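Local coordinates for protein separin (Saccharomyces cerevisiae, PDB 5U1T) that cleaves the MCD1/SCC1 subunit of cohesin at the onset of anaphase, acting as a caspase-like cysteine protease that securin holds inactive for most of the cell cycle, at residues Leu1075-Pro1080 / Thr1136-Pro1141; Leu1178-Ala1183 / His1367-Glu1372; Lys1185-Ile1190 / Gln1227-Asn1232; Ser1236-Val1241 / Leu1374-Asp1379. All blocks are in the same frame, centred on the assembly; numbering follows the deposited sequence.

Contact 1 (Leu1075-Pro1080 / Thr1136-Pro1141); sequences LPRHMP and TIDFCP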
# COMPACT_ATOMS: atom_id res chain seq x y z
N LEU A 1075 -27.74 -24.88 11.27
CA LEU A 1075 -26.77 -24.20 10.41
C LEU A 1075 -25.66 -23.49 11.20
O LEU A 1075 -24.49 -23.81 11.00
CB LEU A 1075 -27.48 -23.19 9.51
CG LEU A 1075 -27.50 -23.54 8.02
CD1 LEU A 1075 -27.65 -22.27 7.19
CD2 LEU A 1075 -26.26 -24.32 7.61
N PRO A 1076 -26.01 -22.57 12.11
CA PRO A 1076 -24.91 -21.87 12.79
C PRO A 1076 -24.12 -22.76 13.74
O PRO A 1076 -23.11 -22.31 14.26
CB PRO A 1076 -25.63 -20.78 13.59
CG PRO A 1076 -27.06 -20.85 13.17
CD PRO A 1076 -27.30 -22.23 12.72
N ARG A 1077 -24.60 -23.96 14.01
CA ARG A 1077 -23.83 -24.90 14.82
C ARG A 1077 -22.80 -25.62 13.94
O ARG A 1077 -21.69 -25.91 14.36
CB ARG A 1077 -24.75 -25.92 15.51
CG ARG A 1077 -25.53 -25.35 16.69
CD ARG A 1077 -26.23 -26.42 17.48
NE ARG A 1077 -27.28 -27.10 16.73
CZ ARG A 1077 -28.58 -27.05 17.03
NH1 ARG A 1077 -28.99 -26.31 18.06
NH2 ARG A 1077 -29.46 -27.72 16.30
N HIS A 1078 -23.20 -25.88 12.70
CA HIS A 1078 -22.45 -26.66 11.75
C HIS A 1078 -21.39 -25.84 10.97
O HIS A 1078 -20.24 -26.28 10.82
CB HIS A 1078 -23.45 -27.31 10.78
CG HIS A 1078 -22.81 -27.98 9.61
ND1 HIS A 1078 -22.05 -29.13 9.73
CD2 HIS A 1078 -22.84 -27.69 8.29
CE1 HIS A 1078 -21.63 -29.50 8.53
NE2 HIS A 1078 -22.10 -28.64 7.64
N MET A 1079 -21.78 -24.65 10.50
CA MET A 1079 -20.94 -23.81 9.65
C MET A 1079 -19.56 -23.47 10.25
O MET A 1079 -18.57 -23.53 9.55
CB MET A 1079 -21.68 -22.51 9.31
CG MET A 1079 -22.84 -22.68 8.36
SD MET A 1079 -22.49 -23.70 6.91
CE MET A 1079 -22.02 -22.50 5.66
N PRO A 1080 -19.48 -23.12 11.54
CA PRO A 1080 -18.12 -22.90 12.03
C PRO A 1080 -17.25 -24.15 12.00
O PRO A 1080 -16.06 -24.05 11.72
CB PRO A 1080 -18.33 -22.44 13.47
CG PRO A 1080 -19.75 -22.04 13.55
CD PRO A 1080 -20.48 -22.87 12.59
N THR A 1136 -31.79 -30.57 21.91
CA THR A 1136 -30.88 -29.43 21.82
C THR A 1136 -31.07 -28.54 23.05
O THR A 1136 -32.16 -28.48 23.63
CB THR A 1136 -31.08 -28.63 20.50
OG1 THR A 1136 -32.40 -28.09 20.46
CG2 THR A 1136 -30.94 -29.54 19.30
N ILE A 1137 -29.97 -27.92 23.46
CA ILE A 1137 -29.94 -26.96 24.56
C ILE A 1137 -29.21 -25.72 24.05
O ILE A 1137 -28.01 -25.75 23.68
CB ILE A 1137 -29.23 -27.51 25.82
CG1 ILE A 1137 -29.81 -28.87 26.22
CG2 ILE A 1137 -29.30 -26.52 26.97
CD1 ILE A 1137 -29.23 -29.41 27.51
N ASP A 1138 -29.94 -24.62 23.99
CA ASP A 1138 -29.43 -23.45 23.32
C ASP A 1138 -29.83 -22.22 24.11
O ASP A 1138 -30.65 -22.30 25.03
CB ASP A 1138 -29.95 -23.37 21.88
CG ASP A 1138 -28.88 -22.95 20.90
OD1 ASP A 1138 -28.15 -21.95 21.19
OD2 ASP A 1138 -28.76 -23.63 19.84
N PHE A 1139 -29.23 -21.10 23.77
CA PHE A 1139 -29.54 -19.88 24.48
C PHE A 1139 -29.96 -18.83 23.48
O PHE A 1139 -29.36 -18.72 22.40
CB PHE A 1139 -28.36 -19.43 25.30
CG PHE A 1139 -28.52 -18.08 25.89
CD1 PHE A 1139 -29.54 -17.82 26.79
CD2 PHE A 1139 -27.64 -17.06 25.57
CE1 PHE A 1139 -29.68 -16.58 27.36
CE2 PHE A 1139 -27.78 -15.81 26.13
CZ PHE A 1139 -28.80 -15.57 27.03
N CYS A 1140 -31.01 -18.08 23.80
CA CYS A 1140 -31.51 -17.06 22.90
C CYS A 1140 -30.90 -15.71 23.24
O CYS A 1140 -31.18 -15.13 24.29
CB CYS A 1140 -33.03 -16.97 22.94
SG CYS A 1140 -33.74 -15.82 21.73
N PRO A 1141 -30.02 -15.24 22.35
CA PRO A 1141 -29.29 -13.97 22.52
C PRO A 1141 -30.27 -12.79 22.62
O PRO A 1141 -30.19 -11.96 23.54
CB PRO A 1141 -28.42 -13.89 21.25
CG PRO A 1141 -29.14 -14.75 20.22
CD PRO A 1141 -29.79 -15.85 21.02
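The guanidinium of R1077 reaches from the start of helix 1075-1088 to the side chains of T1136 and D1138, alternate residues on one face of strand 1132-1139, while I1137 between them points away. The guanidinium presents an edge to D1138, with OD2 lying near its plane and 3.2 Å from NH1. The carboxylate is turned 35° against the guanidinium, and the N-H...O angle is only 126°, so the hydrogen bond within this salt bridge is weak. T1136 comes in differently: its side chain crosses the arginine at about a right angle and places CG2 obliquely 3.8 Å from NH2. A bend in the arginine chain at CG-CD (chi3 -65°) swings the guanidinium onto this pair. D1138 divides its oxygens between two tasks, since OD1 accepts from the backbone N of F1139 at 2.9 Å through its anti lone pair while OD2 meets the arginine. NE of R1077 is taken by D1074, the stronger partner, and Y1388 adds a cation-pi contact. The strand belongs to a mixed sheet distinct from the one that leads to C1497, the probable catalytic cysteine, and the bridge ties a helix to this sheet. With two acidic partners and an aromatic ring around it, the arginine's charge is probably shared among them, and D1138 is likely to act here more through electrostatic attraction than through a well-directed bond.

Contact 2 (Leu1178-Ala1183 / His1367-Glu1372); sequences LSFPEA and HLFPWE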
# COMPACT_ATOMS: atom_id res chain seq x y z
N LEU A 1178 -32.05 -16.67 38.64
CA LEU A 1178 -31.00 -16.05 37.85
C LEU A 1178 -31.14 -16.27 36.36
O LEU A 1178 -31.79 -17.20 35.90
CB LEU A 1178 -29.62 -16.56 38.30
CG LEU A 1178 -29.33 -18.01 38.70
CD1 LEU A 1178 -29.60 -19.02 37.59
CD2 LEU A 1178 -27.89 -18.07 39.12
N SER A 1179 -30.48 -15.40 35.62
CA SER A 1179 -30.48 -15.46 34.18
C SER A 1179 -29.36 -16.33 33.66
O SER A 1179 -28.40 -16.63 34.38
CB SER A 1179 -30.33 -14.06 33.60
OG SER A 1179 -29.07 -13.52 33.95
N PHE A 1180 -29.46 -16.72 32.40
CA PHE A 1180 -28.40 -17.46 31.76
C PHE A 1180 -27.06 -16.72 31.83
O PHE A 1180 -26.03 -17.36 32.07
CB PHE A 1180 -28.75 -17.78 30.31
CG PHE A 1180 -27.79 -18.74 29.66
CD1 PHE A 1180 -27.95 -20.11 29.82
CD2 PHE A 1180 -26.72 -18.28 28.90
CE1 PHE A 1180 -27.06 -21.01 29.23
CE2 PHE A 1180 -25.84 -19.16 28.30
CZ PHE A 1180 -26.01 -20.53 28.47
N PRO A 1181 -27.05 -15.39 31.62
CA PRO A 1181 -25.72 -14.77 31.71
C PRO A 1181 -25.21 -14.68 33.14
O PRO A 1181 -23.99 -14.66 33.30
CB PRO A 1181 -25.94 -13.37 31.12
CG PRO A 1181 -27.14 -13.52 30.25
CD PRO A 1181 -28.03 -14.48 30.98
N GLU A 1182 -26.09 -14.64 34.14
CA GLU A 1182 -25.65 -14.65 35.53
C GLU A 1182 -25.15 -16.01 36.01
O GLU A 1182 -24.15 -16.10 36.72
CB GLU A 1182 -26.77 -14.19 36.43
CG GLU A 1182 -27.00 -12.74 36.29
CD GLU A 1182 -28.18 -12.26 37.10
OE1 GLU A 1182 -29.15 -13.06 37.30
OE2 GLU A 1182 -28.10 -11.08 37.55
N ALA A 1183 -25.86 -17.06 35.62
CA ALA A 1183 -25.41 -18.41 35.88
C ALA A 1183 -24.04 -18.63 35.25
O ALA A 1183 -23.15 -19.26 35.85
CB ALA A 1183 -26.41 -19.42 35.36
N HIS A 1367 -22.02 -25.22 26.39
CA HIS A 1367 -21.08 -26.29 26.66
C HIS A 1367 -20.52 -26.33 28.09
O HIS A 1367 -20.38 -27.42 28.67
CB HIS A 1367 -19.92 -26.19 25.70
CG HIS A 1367 -18.70 -26.90 26.18
ND1 HIS A 1367 -18.43 -28.21 25.85
CD2 HIS A 1367 -17.67 -26.49 26.97
CE1 HIS A 1367 -17.29 -28.57 26.40
NE2 HIS A 1367 -16.81 -27.55 27.09
N LEU A 1368 -20.19 -25.18 28.65
CA LEU A 1368 -19.54 -25.14 29.97
C LEU A 1368 -20.38 -25.74 31.08
O LEU A 1368 -19.83 -26.26 32.04
CB LEU A 1368 -19.15 -23.71 30.36
CG LEU A 1368 -20.23 -22.64 30.61
CD1 LEU A 1368 -19.67 -21.48 31.45
CD2 LEU A 1368 -20.81 -22.12 29.29
N PHE A 1369 -21.70 -25.65 30.98
CA PHE A 1369 -22.56 -26.17 32.05
C PHE A 1369 -22.53 -27.69 32.09
O PHE A 1369 -22.65 -28.36 31.07
CB PHE A 1369 -24.01 -25.68 31.89
CG PHE A 1369 -24.22 -24.25 32.29
CD1 PHE A 1369 -24.33 -23.90 33.64
CD2 PHE A 1369 -24.29 -23.24 31.33
CE1 PHE A 1369 -24.52 -22.56 34.02
CE2 PHE A 1369 -24.48 -21.89 31.70
CZ PHE A 1369 -24.59 -21.56 33.05
N PRO A 1370 -22.34 -28.25 33.29
CA PRO A 1370 -22.37 -29.70 33.47
C PRO A 1370 -23.81 -30.22 33.50
O PRO A 1370 -24.28 -30.67 34.55
CB PRO A 1370 -21.67 -29.89 34.82
CG PRO A 1370 -21.98 -28.64 35.57
CD PRO A 1370 -22.05 -27.53 34.54
N TRP A 1371 -24.49 -30.14 32.36
CA TRP A 1371 -25.90 -30.49 32.28
C TRP A 1371 -26.17 -31.88 32.84
O TRP A 1371 -27.15 -32.10 33.56
CB TRP A 1371 -26.40 -30.42 30.83
CG TRP A 1371 -26.31 -29.05 30.25
CD1 TRP A 1371 -25.45 -28.63 29.29
CD2 TRP A 1371 -27.10 -27.91 30.61
NE1 TRP A 1371 -25.66 -27.31 29.02
CE2 TRP A 1371 -26.66 -26.84 29.82
CE3 TRP A 1371 -28.15 -27.69 31.52
CZ2 TRP A 1371 -27.22 -25.56 29.90
CZ3 TRP A 1371 -28.71 -26.42 31.60
CH2 TRP A 1371 -28.24 -25.38 30.80
N GLU A 1372 -25.28 -32.81 32.51
CA GLU A 1372 -25.47 -34.21 32.83
C GLU A 1372 -25.54 -34.45 34.34
O GLU A 1372 -25.90 -35.53 34.77
CB GLU A 1372 -24.34 -35.05 32.21
CG GLU A 1372 -24.28 -34.97 30.68
CD GLU A 1372 -23.40 -33.82 30.15
OE1 GLU A 1372 -23.08 -32.89 30.92
OE2 GLU A 1372 -23.02 -33.86 28.95
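Neither stacked nor edge-to-face, the rings of F1180 and F1369 meet obliquely, their planes at 52° and their centroids 5.5 Å apart. F1180 stands in the first turn of helix 1180-1198, which opens with a capping box: OG of S1179 accepts from N of E1182 at 3.2 Å, and N of S1179 returns a nearly straight bond (170°) to OE1 of E1182. F1369 comes from the connection between the parallel strands 1353-1362 and 1382-1385 and opens an inverse gamma turn centred on P1370. With CG of F1180 lying opposite its backbone N (chi1 -171°), the ring runs out to the loop and brings CE1 to 3.7 Å from CE2 of F1369. The adjoining CZ of F1369 sits 3.6 Å from CB of A1183, one turn along the helix. L1187, T1184 and I1233 also touch this ring, and F1139 stacks on F1180, which places the contact between the sheet and two helices. An alanine in place of F1369 would probably open a gap between the loop and the first turn of the helix, leaving CB of A1183 and CE1 of F1180 without this apolar partner. All three touching residues are buried, and no hydrogen bond crosses between the segments. The loop is braced from within as well: CB of F1369 lies 3.5 Å above one face of the W1371 indole, offset toward the rim.

Contact 3 (Lys1185-Ile1190 / Gln1227-Asn1232); sequences KKLLSI and QQLLNN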
# COMPACT_ATOMS: atom_id res chain seq x y z
N LYS A 1185 -21.76 -16.32 34.61
CA LYS A 1185 -20.82 -15.63 35.48
C LYS A 1185 -20.48 -16.38 36.76
O LYS A 1185 -19.31 -16.57 37.07
CB LYS A 1185 -21.36 -14.26 35.86
CG LYS A 1185 -20.73 -13.13 35.11
CD LYS A 1185 -20.79 -11.84 35.92
CE LYS A 1185 -20.00 -11.96 37.22
NZ LYS A 1185 -19.81 -10.61 37.88
N LYS A 1186 -21.49 -16.79 37.51
CA LYS A 1186 -21.28 -17.42 38.81
C LYS A 1186 -20.41 -18.68 38.68
O LYS A 1186 -19.53 -18.94 39.51
CB LYS A 1186 -22.61 -17.77 39.45
CG LYS A 1186 -23.23 -16.66 40.30
CD LYS A 1186 -24.61 -17.10 40.81
CE LYS A 1186 -25.14 -16.19 41.92
NZ LYS A 1186 -24.86 -14.74 41.63
N LEU A 1187 -20.67 -19.43 37.61
CA LEU A 1187 -19.97 -20.68 37.31
C LEU A 1187 -18.52 -20.48 36.92
O LEU A 1187 -17.62 -21.16 37.44
CB LEU A 1187 -20.70 -21.42 36.19
CG LEU A 1187 -20.08 -22.73 35.74
CD1 LEU A 1187 -20.22 -23.79 36.82
CD2 LEU A 1187 -20.69 -23.18 34.44
N LEU A 1188 -18.30 -19.56 35.98
CA LEU A 1188 -16.96 -19.21 35.51
C LEU A 1188 -16.10 -18.75 36.69
O LEU A 1188 -14.93 -19.13 36.81
CB LEU A 1188 -17.03 -18.12 34.44
CG LEU A 1188 -17.33 -18.59 33.02
CD1 LEU A 1188 -17.43 -17.41 32.06
CD2 LEU A 1188 -16.29 -19.57 32.55
N SER A 1189 -16.69 -17.95 37.56
CA SER A 1189 -16.01 -17.53 38.77
C SER A 1189 -15.58 -18.76 39.60
O SER A 1189 -14.41 -18.86 39.98
CB SER A 1189 -16.90 -16.61 39.58
OG SER A 1189 -16.55 -16.66 40.96
N ILE A 1190 -16.51 -19.68 39.85
CA ILE A 1190 -16.23 -20.94 40.55
C ILE A 1190 -15.16 -21.76 39.85
O ILE A 1190 -14.18 -22.17 40.47
CB ILE A 1190 -17.50 -21.82 40.68
CG1 ILE A 1190 -18.53 -21.17 41.62
CG2 ILE A 1190 -17.13 -23.21 41.16
CD1 ILE A 1190 -19.93 -21.73 41.49
N GLN A 1227 -22.59 -26.94 43.47
CA GLN A 1227 -23.79 -27.72 43.74
C GLN A 1227 -25.02 -26.82 43.90
O GLN A 1227 -26.10 -27.13 43.40
CB GLN A 1227 -23.62 -28.55 45.01
CG GLN A 1227 -24.92 -29.17 45.50
CD GLN A 1227 -24.75 -30.00 46.75
OE1 GLN A 1227 -24.15 -29.55 47.74
NE2 GLN A 1227 -25.26 -31.23 46.72
N GLN A 1228 -24.85 -25.70 44.60
CA GLN A 1228 -25.94 -24.79 44.84
C GLN A 1228 -26.40 -24.15 43.54
O GLN A 1228 -27.60 -24.02 43.30
CB GLN A 1228 -25.54 -23.72 45.85
CG GLN A 1228 -25.88 -24.09 47.28
CD GLN A 1228 -25.07 -23.30 48.30
OE1 GLN A 1228 -24.25 -22.45 47.94
NE2 GLN A 1228 -25.28 -23.60 49.59
N LEU A 1229 -25.46 -23.76 42.69
CA LEU A 1229 -25.80 -23.13 41.42
C LEU A 1229 -26.61 -24.07 40.54
O LEU A 1229 -27.59 -23.66 39.92
CB LEU A 1229 -24.53 -22.68 40.70
CG LEU A 1229 -24.65 -22.09 39.30
CD1 LEU A 1229 -25.49 -20.82 39.31
CD2 LEU A 1229 -23.27 -21.81 38.73
N LEU A 1230 -26.20 -25.33 40.49
CA LEU A 1230 -26.91 -26.32 39.69
C LEU A 1230 -28.30 -26.59 40.28
O LEU A 1230 -29.28 -26.82 39.56
CB LEU A 1230 -26.11 -27.61 39.61
CG LEU A 1230 -24.75 -27.56 38.93
CD1 LEU A 1230 -24.06 -28.90 39.14
CD2 LEU A 1230 -24.93 -27.28 37.46
N ASN A 1231 -28.37 -26.56 41.60
CA ASN A 1231 -29.65 -26.65 42.25
C ASN A 1231 -30.57 -25.52 41.84
O ASN A 1231 -31.71 -25.78 41.44
CB ASN A 1231 -29.47 -26.67 43.75
CG ASN A 1231 -29.82 -28.00 44.33
OD1 ASN A 1231 -29.01 -28.94 44.28
ND2 ASN A 1231 -31.06 -28.11 44.85
N ASN A 1232 -30.08 -24.28 41.91
CA ASN A 1232 -30.86 -23.11 41.49
C ASN A 1232 -31.38 -23.28 40.08
O ASN A 1232 -32.54 -22.99 39.80
CB ASN A 1232 -30.03 -21.82 41.54
CG ASN A 1232 -29.57 -21.46 42.95
OD1 ASN A 1232 -30.07 -21.97 43.96
ND2 ASN A 1232 -28.59 -20.54 43.01
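L1229 packs against K1186, L1187 and I1190 between two antiparallel helices, 1180-1198 and 1209-1237, which lie side by side with their local axes 10.6 Å apart and their directions at 162°. The CA atoms of L1187 and L1229 make the nearest backbone pair, at 7.5 Å. From the backbone of the second helix, CB of L1229 heads toward the first, and CG continues outward, opposite the backbone N (chi1 175°), which sets both methyl groups against the neighbouring helix. There the branch divides the work. CD1 meets the aliphatic part of K1186 obliquely, 4.1 Å from its CD, while the lysine's amino group turns off elsewhere. CD2 enters deeper, 3.6 Å from CB of L1187 and 4.3 Å from CD1 of I1190, one turn further on. Replacing L1229 by an alanine would probably leave a gap between the helices and deprive L1187 and I1190 of their shared apolar partner. L1178, just ahead of the first helix, and M1226, one turn back on the second, extend the apolar layer. The side chains of L1187 and L1229 cross at about a right angle, with CD1 of L1187 4.1 Å from CD2 of L1229.

Contact 4 (Ser1236-Val1241 / Leu1374-Asp1379); sequences SWFNGV and LSFLKD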
# COMPACT_ATOMS: atom_id res chain seq x y z
N SER A 1236 -35.38 -23.58 38.86
CA SER A 1236 -35.82 -22.31 38.30
C SER A 1236 -36.12 -22.45 36.83
O SER A 1236 -37.21 -22.10 36.36
CB SER A 1236 -34.78 -21.22 38.48
OG SER A 1236 -34.78 -20.74 39.81
N TRP A 1237 -35.12 -22.92 36.12
CA TRP A 1237 -35.18 -23.00 34.70
C TRP A 1237 -36.12 -23.99 34.09
O TRP A 1237 -36.57 -23.76 32.99
CB TRP A 1237 -33.77 -23.20 34.18
CG TRP A 1237 -32.91 -22.07 34.50
CD1 TRP A 1237 -33.22 -21.04 35.28
CD2 TRP A 1237 -31.60 -21.84 34.03
NE1 TRP A 1237 -32.18 -20.17 35.35
CE2 TRP A 1237 -31.17 -20.64 34.57
CE3 TRP A 1237 -30.74 -22.53 33.19
CZ2 TRP A 1237 -29.93 -20.13 34.32
CZ3 TRP A 1237 -29.52 -22.02 32.94
CH2 TRP A 1237 -29.12 -20.84 33.50
N PHE A 1238 -36.43 -25.08 34.76
CA PHE A 1238 -37.31 -26.06 34.17
C PHE A 1238 -38.57 -26.31 34.96
O PHE A 1238 -39.07 -27.41 35.01
CB PHE A 1238 -36.57 -27.37 33.99
CG PHE A 1238 -35.22 -27.20 33.44
CD1 PHE A 1238 -34.20 -26.78 34.22
CD2 PHE A 1238 -34.98 -27.45 32.12
CE1 PHE A 1238 -32.95 -26.62 33.71
CE2 PHE A 1238 -33.73 -27.29 31.60
CZ PHE A 1238 -32.71 -26.88 32.40
N ASN A 1239 -39.10 -25.26 35.57
CA ASN A 1239 -40.27 -25.43 36.38
C ASN A 1239 -41.41 -25.92 35.54
O ASN A 1239 -41.94 -25.21 34.70
CB ASN A 1239 -40.61 -24.15 37.14
CG ASN A 1239 -40.56 -22.94 36.27
OD1 ASN A 1239 -40.12 -23.00 35.13
ND2 ASN A 1239 -41.01 -21.82 36.80
N GLY A 1240 -41.75 -27.17 35.75
CA GLY A 1240 -42.85 -27.78 35.05
C GLY A 1240 -42.51 -28.58 33.83
O GLY A 1240 -43.36 -29.25 33.29
N VAL A 1241 -41.26 -28.53 33.38
CA VAL A 1241 -40.91 -29.24 32.17
C VAL A 1241 -39.70 -30.14 32.23
O VAL A 1241 -39.08 -30.38 31.22
CB VAL A 1241 -40.75 -28.27 31.00
CG1 VAL A 1241 -42.10 -27.76 30.56
CG2 VAL A 1241 -39.88 -27.11 31.40
N LEU A 1374 -27.42 -32.44 36.46
CA LEU A 1374 -28.76 -32.10 36.94
C LEU A 1374 -29.50 -33.38 37.37
O LEU A 1374 -29.33 -34.44 36.76
CB LEU A 1374 -29.55 -31.35 35.86
CG LEU A 1374 -28.94 -29.98 35.52
CD1 LEU A 1374 -29.80 -29.19 34.55
CD2 LEU A 1374 -28.68 -29.20 36.78
N SER A 1375 -30.30 -33.29 38.43
CA SER A 1375 -30.89 -34.49 39.03
C SER A 1375 -31.74 -35.32 38.06
O SER A 1375 -31.80 -36.55 38.17
CB SER A 1375 -31.71 -34.12 40.26
OG SER A 1375 -32.84 -33.35 39.89
N PHE A 1376 -32.38 -34.65 37.10
CA PHE A 1376 -33.15 -35.36 36.09
C PHE A 1376 -32.32 -35.82 34.89
O PHE A 1376 -32.85 -36.40 33.97
CB PHE A 1376 -34.33 -34.49 35.62
CG PHE A 1376 -33.93 -33.15 35.02
CD1 PHE A 1376 -33.67 -33.03 33.67
CD2 PHE A 1376 -33.88 -32.01 35.82
CE1 PHE A 1376 -33.32 -31.78 33.11
CE2 PHE A 1376 -33.53 -30.76 35.27
CZ PHE A 1376 -33.26 -30.65 33.91
N LEU A 1377 -31.01 -35.57 34.91
CA LEU A 1377 -30.14 -36.07 33.84
C LEU A 1377 -29.12 -37.08 34.35
O LEU A 1377 -28.71 -37.96 33.61
CB LEU A 1377 -29.42 -34.91 33.14
CG LEU A 1377 -30.32 -33.99 32.32
CD1 LEU A 1377 -29.52 -33.00 31.50
CD2 LEU A 1377 -31.27 -34.81 31.44
N LYS A 1378 -28.75 -36.97 35.63
CA LYS A 1378 -27.59 -37.68 36.18
C LYS A 1378 -27.66 -39.21 36.11
O LYS A 1378 -26.62 -39.88 36.17
CB LYS A 1378 -27.35 -37.23 37.62
CG LYS A 1378 -28.21 -37.87 38.67
CD LYS A 1378 -28.16 -37.02 39.93
CE LYS A 1378 -29.05 -37.61 41.04
NZ LYS A 1378 -29.49 -36.61 42.10
N ASP A 1379 -28.85 -39.78 35.94
CA ASP A 1379 -28.96 -41.23 35.84
C ASP A 1379 -29.20 -41.70 34.40
O ASP A 1379 -29.44 -42.88 34.18
CB ASP A 1379 -30.08 -41.73 36.76
CG ASP A 1379 -29.78 -41.48 38.24
OD1 ASP A 1379 -28.62 -41.68 38.66
OD2 ASP A 1379 -30.71 -41.09 38.99
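F1376 drives its edge into the face of F1238 in a T-shaped aromatic pair. CZ of F1376 stands 3.8 Å above the centre of the F1238 ring, nearly equidistant from all six carbons, with the ring centroids 5.1 Å apart and the planes at 65°. With CG of F1376 between its backbone N and carbonyl carbon (chi1 59°), the ring stretches across to the other segment. Aliphatic contacts add to the pair. CD1 of L1374 comes obliquely to within 4.2 Å of CE1 of F1238, and CB of the same leucine lies 4.1 Å above one face of F1376, toward its rim; F1245 and I1233 extend this apolar surround. Hydrogen bonds work inside each segment. N of V1241 bonds to O of F1238, closing a type II beta turn just beyond helix 1209-1237, with G1240 at the positive phi (97°) that this turn requires. In the other segment, O of L1374 accepts from N of both L1377 and K1378, folding this part of the connection between strands 1353-1362 and 1382-1385 into a compact turn. Outside the pair, OG of S1375 hydrogen-bonds E1234, a polar tie to the helix. No hydrogen bond crosses between the two segments themselves, where the attraction is dispersion plus the pull between the positive rim of one ring and the electron-rich face of the other.

Overall arrangement
Contacts 2, 3 and 4 form a largely buried apolar cluster, whereas contact 1, partly buried, rests on a salt bridge on the face of strand 1132-1139 turned from that cluster. Contacts 2 and 3 both use helix 1180-1198, and contacts 3 and 4 both use helix 1209-1237; the connection between strands 1353-1362 and 1382-1385 supplies the other side of contacts 2 and 4. L1187 and L1368 join contact 2 to contact 3, and W1237 of contact 4 reaches L1178 and A1183 in contact 2. I1137, packed on W1371, links contact 1 to the cluster. Rings dominate contacts 2 and 4, at the helix ends, and branched aliphatic side chains dominate contact 3, between the helices.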